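Local coordinates for protein allergen Aed a 2 (Aedes aegypti, PDB 3DXL) that sequesters host biogenic amines and leukotrienes in two separate pockets, so modulating blood feeding by the female mosquito, and also exhibits vasodilating activity, at residues M9-I12 against F13-M17; V72-E75 against Q76-A79; K111-D114 against P115-A119; D167-Q170 against Q171-Q174. All coordinates share one frame; numbering follows the deposited sequence. Where two conformers were deposited one is given.

Contact 1: M9-I12 against F13-M17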
# COMPACT_ATOMS: atom_id res chain seq x y z
N MET A 9 5.59 -2.86 -3.68
CA MET A 9 5.21 -2.97 -5.09
C MET A 9 3.88 -3.70 -5.26
O MET A 9 3.06 -3.29 -6.07
CB MET A 9 6.32 -3.61 -5.93
CG MET A 9 7.58 -2.77 -5.98
SD MET A 9 7.32 -1.04 -6.48
CE MET A 9 6.41 -1.22 -7.99
N LEU A 10 3.66 -4.73 -4.45
CA LEU A 10 2.38 -5.43 -4.51
C LEU A 10 1.25 -4.47 -4.16
O LEU A 10 0.19 -4.46 -4.80
CB LEU A 10 2.36 -6.65 -3.58
CG LEU A 10 1.10 -7.51 -3.63
CD1 LEU A 10 0.91 -8.21 -5.00
CD2 LEU A 10 1.16 -8.53 -2.51
N PHE A 11 1.46 -3.64 -3.14
CA PHE A 11 0.47 -2.65 -2.77
C PHE A 11 0.18 -1.71 -3.95
O PHE A 11 -0.98 -1.44 -4.26
CB PHE A 11 0.90 -1.84 -1.55
CG PHE A 11 -0.11 -0.83 -1.15
CD1 PHE A 11 -1.24 -1.20 -0.44
CD2 PHE A 11 0.02 0.50 -1.54
CE1 PHE A 11 -2.22 -0.27 -0.10
CE2 PHE A 11 -0.94 1.44 -1.21
CZ PHE A 11 -2.06 1.06 -0.48
N ILE A 12 1.23 -1.19 -4.57
CA ILE A 12 1.07 -0.29 -5.72
C ILE A 12 0.30 -0.95 -6.86
O ILE A 12 -0.68 -0.39 -7.35
CB ILE A 12 2.44 0.24 -6.22
CG1 ILE A 12 3.02 1.24 -5.21
CG2 ILE A 12 2.30 0.88 -7.61
CD1 ILE A 12 4.47 1.62 -5.45
N PHE A 13 0.73 -2.14 -7.27
CA PHE A 13 0.08 -2.76 -8.41
C PHE A 13 -1.39 -3.04 -8.12
O PHE A 13 -2.27 -2.74 -8.93
CB PHE A 13 0.78 -4.06 -8.84
CG PHE A 13 2.25 -3.90 -9.20
CD1 PHE A 13 2.72 -2.78 -9.89
CD2 PHE A 13 3.17 -4.89 -8.84
CE1 PHE A 13 4.07 -2.66 -10.22
CE2 PHE A 13 4.52 -4.77 -9.17
CZ PHE A 13 4.96 -3.66 -9.84
N THR A 14 -1.67 -3.63 -6.96
CA THR A 14 -3.04 -3.99 -6.63
C THR A 14 -3.94 -2.77 -6.41
O THR A 14 -5.10 -2.80 -6.84
CB THR A 14 -3.13 -4.98 -5.45
OG1 THR A 14 -2.51 -4.42 -4.29
CG2 THR A 14 -2.47 -6.30 -5.82
N ARG A 15 -3.42 -1.72 -5.77
CA ARG A 15 -4.19 -0.49 -5.61
C ARG A 15 -4.53 0.12 -6.97
O ARG A 15 -5.66 0.52 -7.23
CB ARG A 15 -3.46 0.53 -4.73
CG ARG A 15 -4.07 1.93 -4.68
CD ARG A 15 -5.52 1.96 -4.16
NE ARG A 15 -5.66 1.41 -2.81
CZ ARG A 15 -5.44 2.11 -1.69
NH1 ARG A 15 -5.09 3.39 -1.74
NH2 ARG A 15 -5.58 1.51 -0.52
N CYS A 16 -3.54 0.18 -7.86
CA CYS A 16 -3.76 0.76 -9.16
C CYS A 16 -4.75 -0.07 -9.99
O CYS A 16 -5.57 0.50 -10.72
CB CYS A 16 -2.43 0.95 -9.87
SG CYS A 16 -1.45 2.28 -9.14
N MET A 17 -4.71 -1.40 -9.85
CA MET A 17 -5.70 -2.23 -10.52
C MET A 17 -7.09 -2.02 -9.93
O MET A 17 -8.07 -1.89 -10.66
CB MET A 17 -5.31 -3.70 -10.50
CG MET A 17 -4.16 -3.99 -11.45
SD MET A 17 -3.88 -5.74 -11.70
CE MET A 17 -3.08 -6.14 -10.14
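Met9 against Phe13, Leu10 against Thr14 and Phe11 against Arg15 form a set of i to i+4 contacts along a largely buried part of helix 6-20, in the N-terminal PBP/GOBP-family half of the protein. The methyl CE of Met9, on a chain bent twice (chi2 -52°, chi3 -53°), curls back to lie 3.4 Å from CZ of Phe13. The carbonyl O of Met9 accepts a nearly straight bond from Phe13 N and also sits over one face of the Phe13 ring, displaced toward its rim. Trp37, a leukotriene E4-binding residue, meets the same ring at a steep angle.

At the next residue, Leu10 O is gripped twice by Thr14: OG1 lies 2.7 Å from Leu10 O, and Thr14 N donates to the same oxygen at 3.0 Å, from the other face of the carbonyl plane. The threonine hydroxyl is thus satisfied within the helix, and its methyl CG2 is left to touch CD1 of Leu10.

Phe11 and Arg15 run side by side, and CZ of Phe11 lies 3.5 Å from NH2 of Arg15, over one face of the guanidinium, with the two planes 67° apart. Arg15 NH2 also forms a salt bridge with Glu210, while Arg198 makes a cation-pi contact with the Phe11 ring. Further along, Cys16 is fixed to Cys53 by a disulfide. The chemistry therefore divides by direction: Phe13 reaches the lipid-binding residue Trp37, whereas the Glu210 carboxylate would probably offset the positive charge gathered beside Phe11.

Contact 2: V72-E75 against Q76-A79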
# COMPACT_ATOMS: atom_id res chain seq x y z
N VAL A 72 14.41 6.68 -9.38
CA VAL A 72 13.92 5.52 -8.64
C VAL A 72 14.54 4.22 -9.15
O VAL A 72 14.74 3.29 -8.38
CB VAL A 72 12.36 5.45 -8.59
CG1 VAL A 72 11.77 5.28 -9.98
CG2 VAL A 72 11.91 4.34 -7.67
N ILE A 73 14.86 4.16 -10.45
CA ILE A 73 15.49 2.96 -11.01
C ILE A 73 16.85 2.70 -10.35
O ILE A 73 17.14 1.58 -9.94
CB ILE A 73 15.63 3.08 -12.55
CG1 ILE A 73 14.24 3.10 -13.19
CG2 ILE A 73 16.50 1.93 -13.12
CD1 ILE A 73 14.25 3.54 -14.65
N GLN A 74 17.66 3.75 -10.22
CA GLN A 74 18.96 3.62 -9.56
C GLN A 74 18.82 3.33 -8.06
O GLN A 74 19.57 2.53 -7.52
CB GLN A 74 19.83 4.85 -9.82
CG GLN A 74 20.21 5.07 -11.30
CD GLN A 74 20.98 3.92 -11.94
OE1 GLN A 74 21.68 3.15 -11.26
NE2 GLN A 74 20.87 3.80 -13.26
N GLU A 75 17.84 3.97 -7.40
CA GLU A 75 17.56 3.70 -5.99
C GLU A 75 17.16 2.24 -5.80
O GLU A 75 17.63 1.57 -4.88
CB GLU A 75 16.46 4.62 -5.45
CG GLU A 75 16.91 6.04 -5.16
CD GLU A 75 18.06 6.11 -4.16
OE1 GLU A 75 17.97 5.47 -3.09
OE2 GLU A 75 19.05 6.80 -4.46
N GLN A 76 16.31 1.76 -6.70
CA GLN A 76 15.83 0.39 -6.64
C GLN A 76 16.97 -0.62 -6.82
O GLN A 76 17.07 -1.60 -6.07
CB GLN A 76 14.73 0.18 -7.68
CG GLN A 76 13.96 -1.12 -7.52
CD GLN A 76 13.06 -1.17 -6.30
OE1 GLN A 76 12.95 -0.20 -5.55
NE2 GLN A 76 12.43 -2.30 -6.10
N PHE A 77 17.82 -0.39 -7.81
CA PHE A 77 18.94 -1.28 -8.09
C PHE A 77 19.98 -1.27 -6.96
O PHE A 77 20.56 -2.30 -6.64
CB PHE A 77 19.56 -0.91 -9.44
CG PHE A 77 20.68 -1.81 -9.89
CD1 PHE A 77 20.58 -3.19 -9.80
CD2 PHE A 77 21.81 -1.26 -10.48
CE1 PHE A 77 21.63 -4.01 -10.24
CE2 PHE A 77 22.86 -2.06 -10.92
CZ PHE A 77 22.76 -3.43 -10.81
N LYS A 78 20.21 -0.11 -6.37
CA LYS A 78 21.10 0.01 -5.21
C LYS A 78 20.62 -0.87 -4.05
O LYS A 78 21.42 -1.55 -3.39
CB LYS A 78 21.22 1.46 -4.77
CG LYS A 78 22.14 1.70 -3.59
CD LYS A 78 22.19 3.19 -3.25
CE LYS A 78 23.30 3.50 -2.27
NZ LYS A 78 23.31 4.95 -1.92
N ALA A 79 19.31 -0.86 -3.82
CA ALA A 79 18.70 -1.65 -2.75
C ALA A 79 18.65 -3.14 -3.09
O ALA A 79 18.71 -3.99 -2.20
CB ALA A 79 17.31 -1.14 -2.44
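The carbonyl O of Val72 receives the shortest polar bond here, from Gln76 N at 2.8 Å with an N-H...O angle of 156°. CB of Gln76 closes on the same oxygen, 3.2 Å from Val72 O, and so the start of the glutamine side chain rests against the turn before it. From there the side chain turns away from the helix: CG stands trans to the backbone N (chi1 -168°), a bend at chi2 (70°) follows, and the amide is carried to partners elsewhere. OE1 accepts from Phe4 N and NE2 donates to Leu127 O, so both ends of this buried amide are satisfied by backbone groups.

Helix 71-79 is a short helix of the all-helical PBP/GOBP fold, held here by a regular ladder of i to i+4 bonds. Phe77 N donates to Ile73 O, Lys78 N to Gln74 O at 2.9 Å, and Ala79 N to Glu75 O. On the flank facing helix 86-97, Ile73 and Phe77 both touch Val89 and also meet Leu127 of helix 121-127. Gln74 brings OE1 to the edge of the Phe77 ring, close to the ring plane and 4.5 Å from CD2 of Phe77.

The outer side is polar. Lys78 runs out fully extended, whereas the Glu75 chain is bent; Glu75 OE2 and Lys78 NZ remain 5.3 Å apart, opposite charges whose attraction would act without direct contact.

Contact 3: K111-D114 against P115-A119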
# COMPACT_ATOMS: atom_id res chain seq x y z
N LYS A 111 1.24 6.52 -23.29
CA LYS A 111 1.79 6.42 -24.65
C LYS A 111 3.31 6.62 -24.64
O LYS A 111 4.02 5.92 -25.34
CB LYS A 111 1.08 7.43 -25.56
CG LYS A 111 1.59 7.46 -26.99
CD LYS A 111 0.76 8.40 -27.85
CE LYS A 111 1.37 8.60 -29.24
NZ LYS A 111 2.65 9.37 -29.19
N ALA A 112 3.78 7.57 -23.84
CA ALA A 112 5.22 7.86 -23.76
C ALA A 112 6.01 6.71 -23.15
O ALA A 112 7.10 6.38 -23.64
CB ALA A 112 5.46 9.13 -22.96
N TYR A 113 5.47 6.11 -22.10
CA TYR A 113 6.17 5.05 -21.40
C TYR A 113 6.08 3.67 -22.07
O TYR A 113 6.97 2.85 -21.90
CB TYR A 113 5.73 4.97 -19.92
CG TYR A 113 6.55 3.98 -19.12
CD1 TYR A 113 7.82 4.32 -18.65
CD2 TYR A 113 6.07 2.70 -18.85
CE1 TYR A 113 8.59 3.41 -17.94
CE2 TYR A 113 6.84 1.79 -18.15
CZ TYR A 113 8.10 2.15 -17.69
OH TYR A 113 8.86 1.23 -17.00
N ASP A 114 5.00 3.41 -22.80
CA ASP A 114 4.76 2.06 -23.34
C ASP A 114 5.98 1.48 -24.12
O ASP A 114 6.33 0.33 -23.93
CB ASP A 114 3.47 2.03 -24.18
CG ASP A 114 3.04 0.64 -24.57
OD1 ASP A 114 3.04 -0.28 -23.72
OD2 ASP A 114 2.67 0.46 -25.74
N PRO A 115 6.63 2.28 -25.00
CA PRO A 115 7.81 1.72 -25.69
C PRO A 115 8.93 1.29 -24.73
O PRO A 115 9.62 0.29 -24.98
CB PRO A 115 8.30 2.88 -26.57
CG PRO A 115 7.06 3.69 -26.80
CD PRO A 115 6.34 3.65 -25.46
N VAL A 116 9.09 2.02 -23.63
CA VAL A 116 10.08 1.70 -22.61
C VAL A 116 9.68 0.43 -21.87
O VAL A 116 10.50 -0.45 -21.64
CB VAL A 116 10.29 2.87 -21.62
CG1 VAL A 116 11.28 2.48 -20.52
CG2 VAL A 116 10.77 4.12 -22.35
N HIS A 117 8.40 0.34 -21.51
CA HIS A 117 7.88 -0.86 -20.87
C HIS A 117 8.23 -2.10 -21.70
O HIS A 117 8.75 -3.08 -21.17
CB HIS A 117 6.37 -0.74 -20.69
CG HIS A 117 5.74 -1.94 -20.07
ND1 HIS A 117 5.91 -2.27 -18.74
CD2 HIS A 117 4.95 -2.90 -20.60
CE1 HIS A 117 5.24 -3.38 -18.48
NE2 HIS A 117 4.65 -3.79 -19.59
N LYS A 118 7.96 -2.05 -22.99
CA LYS A 118 8.18 -3.20 -23.85
C LYS A 118 9.66 -3.47 -24.12
O LYS A 118 10.08 -4.63 -24.09
CB LYS A 118 7.38 -3.07 -25.15
CG LYS A 118 5.86 -3.04 -24.94
CD LYS A 118 5.10 -3.35 -26.23
CE LYS A 118 5.35 -2.30 -27.28
NZ LYS A 118 4.48 -2.51 -28.46
N ALA A 119 10.44 -2.41 -24.31
CA ALA A 119 11.86 -2.54 -24.63
C ALA A 119 12.67 -2.96 -23.41
O ALA A 119 13.79 -3.46 -23.55
CB ALA A 119 12.39 -1.25 -25.17
O HOH W 1 7.96 -1.31 -17.11
O HOH W 2 2.09 -1.35 -27.68
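Tyr113 and His117, one turn apart on helix 106-119, swing their rings out with the same first torsion. In both, CG is trans to the backbone N (chi1 -173° in Tyr113 and 178° in His117), yet the two side chains cross obliquely, and CE2 of Tyr113 comes within 3.6 Å of CB of His117. Beyond that touch a single water joins the ring ends: it lies 2.7 Å from Tyr113 OH, in the plane of the tyrosine ring, and 2.8 Å from His117 ND1. Val116 crosses the tyrosine side chain at about a right angle, with CB over one ring face near the rim and CG1 3.8 Å from CE1 of Tyr113.

Asp114 and Lys118 make the corresponding pair on the outer side. The lysine bends at chi3 (-64°), yet Lys118 NZ stops 4.4 Å from Asp114 OD2, beyond a salt bridge. A water fills that separation, donating to Asp114 OD2 and accepting from Lys118 NZ, so the opposite charges are coupled through solvent.

Pro115 has no N-H to give to the preceding turn, and the helix kinks there. Tyr113 O takes a weak bond from Val116 N and a straight one, 2.9 Å long, from His117 N, which restores the helical pattern.

Tyr113 OH bonds to Tyr92 OH of helix 86-97, whose Tyr92 and Val96 also receive Val116. Phe68 of strand 67-68 touches Ala112 and Tyr113, while His117 NE2 bonds to the carbonyl of Trp37.

Contact 4: D167-Q170 against Q171-Q174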
# COMPACT_ATOMS: atom_id res chain seq x y z
N ASP A 167 5.61 -13.44 26.68
CA ASP A 167 4.78 -12.84 27.72
C ASP A 167 4.06 -11.56 27.25
O ASP A 167 3.22 -11.03 27.97
CB ASP A 167 5.61 -12.58 28.99
CG ASP A 167 6.74 -11.58 28.78
OD1 ASP A 167 6.88 -11.01 27.67
OD2 ASP A 167 7.51 -11.37 29.74
N LYS A 168 4.39 -11.10 26.05
CA LYS A 168 3.77 -9.91 25.45
C LYS A 168 2.46 -10.24 24.73
O LYS A 168 1.61 -9.36 24.55
CB LYS A 168 4.74 -9.25 24.47
CG LYS A 168 5.99 -8.69 25.13
CD LYS A 168 6.72 -7.69 24.25
CE LYS A 168 7.68 -8.34 23.26
NZ LYS A 168 8.11 -7.42 22.17
N ARG A 169 2.32 -11.49 24.31
CA ARG A 169 1.21 -11.90 23.45
C ARG A 169 -0.15 -11.54 24.04
O ARG A 169 -1.06 -11.14 23.31
CB ARG A 169 1.31 -13.40 23.16
CG ARG A 169 0.37 -13.89 22.06
CD ARG A 169 0.76 -13.25 20.74
NE ARG A 169 0.22 -13.98 19.60
CZ ARG A 169 0.45 -13.64 18.34
NH1 ARG A 169 1.22 -12.60 18.05
NH2 ARG A 169 -0.07 -14.37 17.36
N GLN A 170 -0.26 -11.66 25.36
CA GLN A 170 -1.51 -11.41 26.08
C GLN A 170 -2.07 -10.00 25.88
O GLN A 170 -3.27 -9.79 25.99
CB GLN A 170 -1.33 -11.71 27.58
CG GLN A 170 -0.30 -10.81 28.28
CD GLN A 170 -0.03 -11.21 29.73
OE1 GLN A 170 -0.95 -11.39 30.52
NE2 GLN A 170 1.25 -11.34 30.07
N GLN A 171 -1.19 -9.05 25.58
CA GLN A 171 -1.63 -7.67 25.38
C GLN A 171 -2.55 -7.51 24.17
O GLN A 171 -3.29 -6.54 24.08
CB GLN A 171 -0.44 -6.72 25.28
CG GLN A 171 0.37 -6.62 26.56
CD GLN A 171 1.43 -5.55 26.47
OE1 GLN A 171 1.14 -4.40 26.13
NE2 GLN A 171 2.66 -5.91 26.77
N LEU A 172 -2.50 -8.47 23.24
CA LEU A 172 -3.35 -8.38 22.06
C LEU A 172 -4.83 -8.40 22.42
O LEU A 172 -5.65 -7.86 21.69
CB LEU A 172 -3.01 -9.49 21.06
CG LEU A 172 -1.65 -9.37 20.39
CD1 LEU A 172 -1.50 -10.49 19.37
CD2 LEU A 172 -1.45 -8.00 19.72
N CYS A 173 -5.18 -9.01 23.56
CA CYS A 173 -6.57 -9.01 24.03
C CYS A 173 -7.11 -7.59 24.14
O CYS A 173 -8.23 -7.31 23.71
CB CYS A 173 -6.67 -9.71 25.39
SG CYS A 173 -6.40 -11.48 25.29
N GLN A 174 -6.31 -6.69 24.71
CA GLN A 174 -6.71 -5.30 24.89
C GLN A 174 -6.52 -4.51 23.59
O GLN A 174 -7.37 -3.69 23.23
CB GLN A 174 -5.92 -4.66 26.03
CG GLN A 174 -6.21 -5.25 27.42
CD GLN A 174 -5.40 -6.50 27.73
OE1 GLN A 174 -4.18 -6.51 27.59
NE2 GLN A 174 -6.09 -7.55 28.16
O HOH W 3 2.96 -8.30 28.51
O HOH W 4 -4.77 -10.58 28.14
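A trans first torsion in Arg169 (chi1 -169°) and a bend at chi2 (64°) bring its guanidinium alongside Leu172. CD1 of Leu172 lies over one face of that group, toward the rim, and 3.7 Å from NH1 of Arg169. Gln170 places CG between its backbone N and carbonyl carbon (chi1 63°), which turns the extended chain back along the segment; its NE2 donates to Asp167 O at 2.9 Å, almost straight and within both the amide and carbonyl planes. Asp167 O also takes a water that accepts from Gln171 NE2, and a second water links Gln170 O to Gln174 NE2.

The backbone here advances by i to i+3 bonds into helix 172-175. Gln171 N donates to Lys168 O and Leu172 N to Arg169 O, each 3.0 Å long, with the donor well above the carbonyl plane.

Arg169 has its charge met by a salt bridge to Asp297, and its NH1 bonds to Asn159 of helix 153-161. Leu172 lies close to the noradrenaline-binding residues Glu158 and Arg176. Ile296 of strand 295-296 touches Arg169, Leu172 and Cys173, and the Cys173-Cys301 disulfide ties this short helix to the C-terminal tail.

Contacts 1, 2 and 3 lie in the N-terminal PBP/GOBP-family region, where lipids bind, each pair of centres being 19 Å apart and no two touching; the nearest atoms of contacts 1 and 2 are about 5 Å apart. Trp37 relates them: the side chain of Phe13 is about 3 Å from the Trp37 side chain, that of His117 about 4 Å and that of Gln76 about 9 Å. Contact 4 belongs to the C-terminal region that takes biogenic amines, with the side chain of Leu172 about 4 Å from those of Glu158 and Arg176. Its centre is 50 Å from that of contact 3, across the middle of the chain, in keeping with independent binding of the two ligand classes.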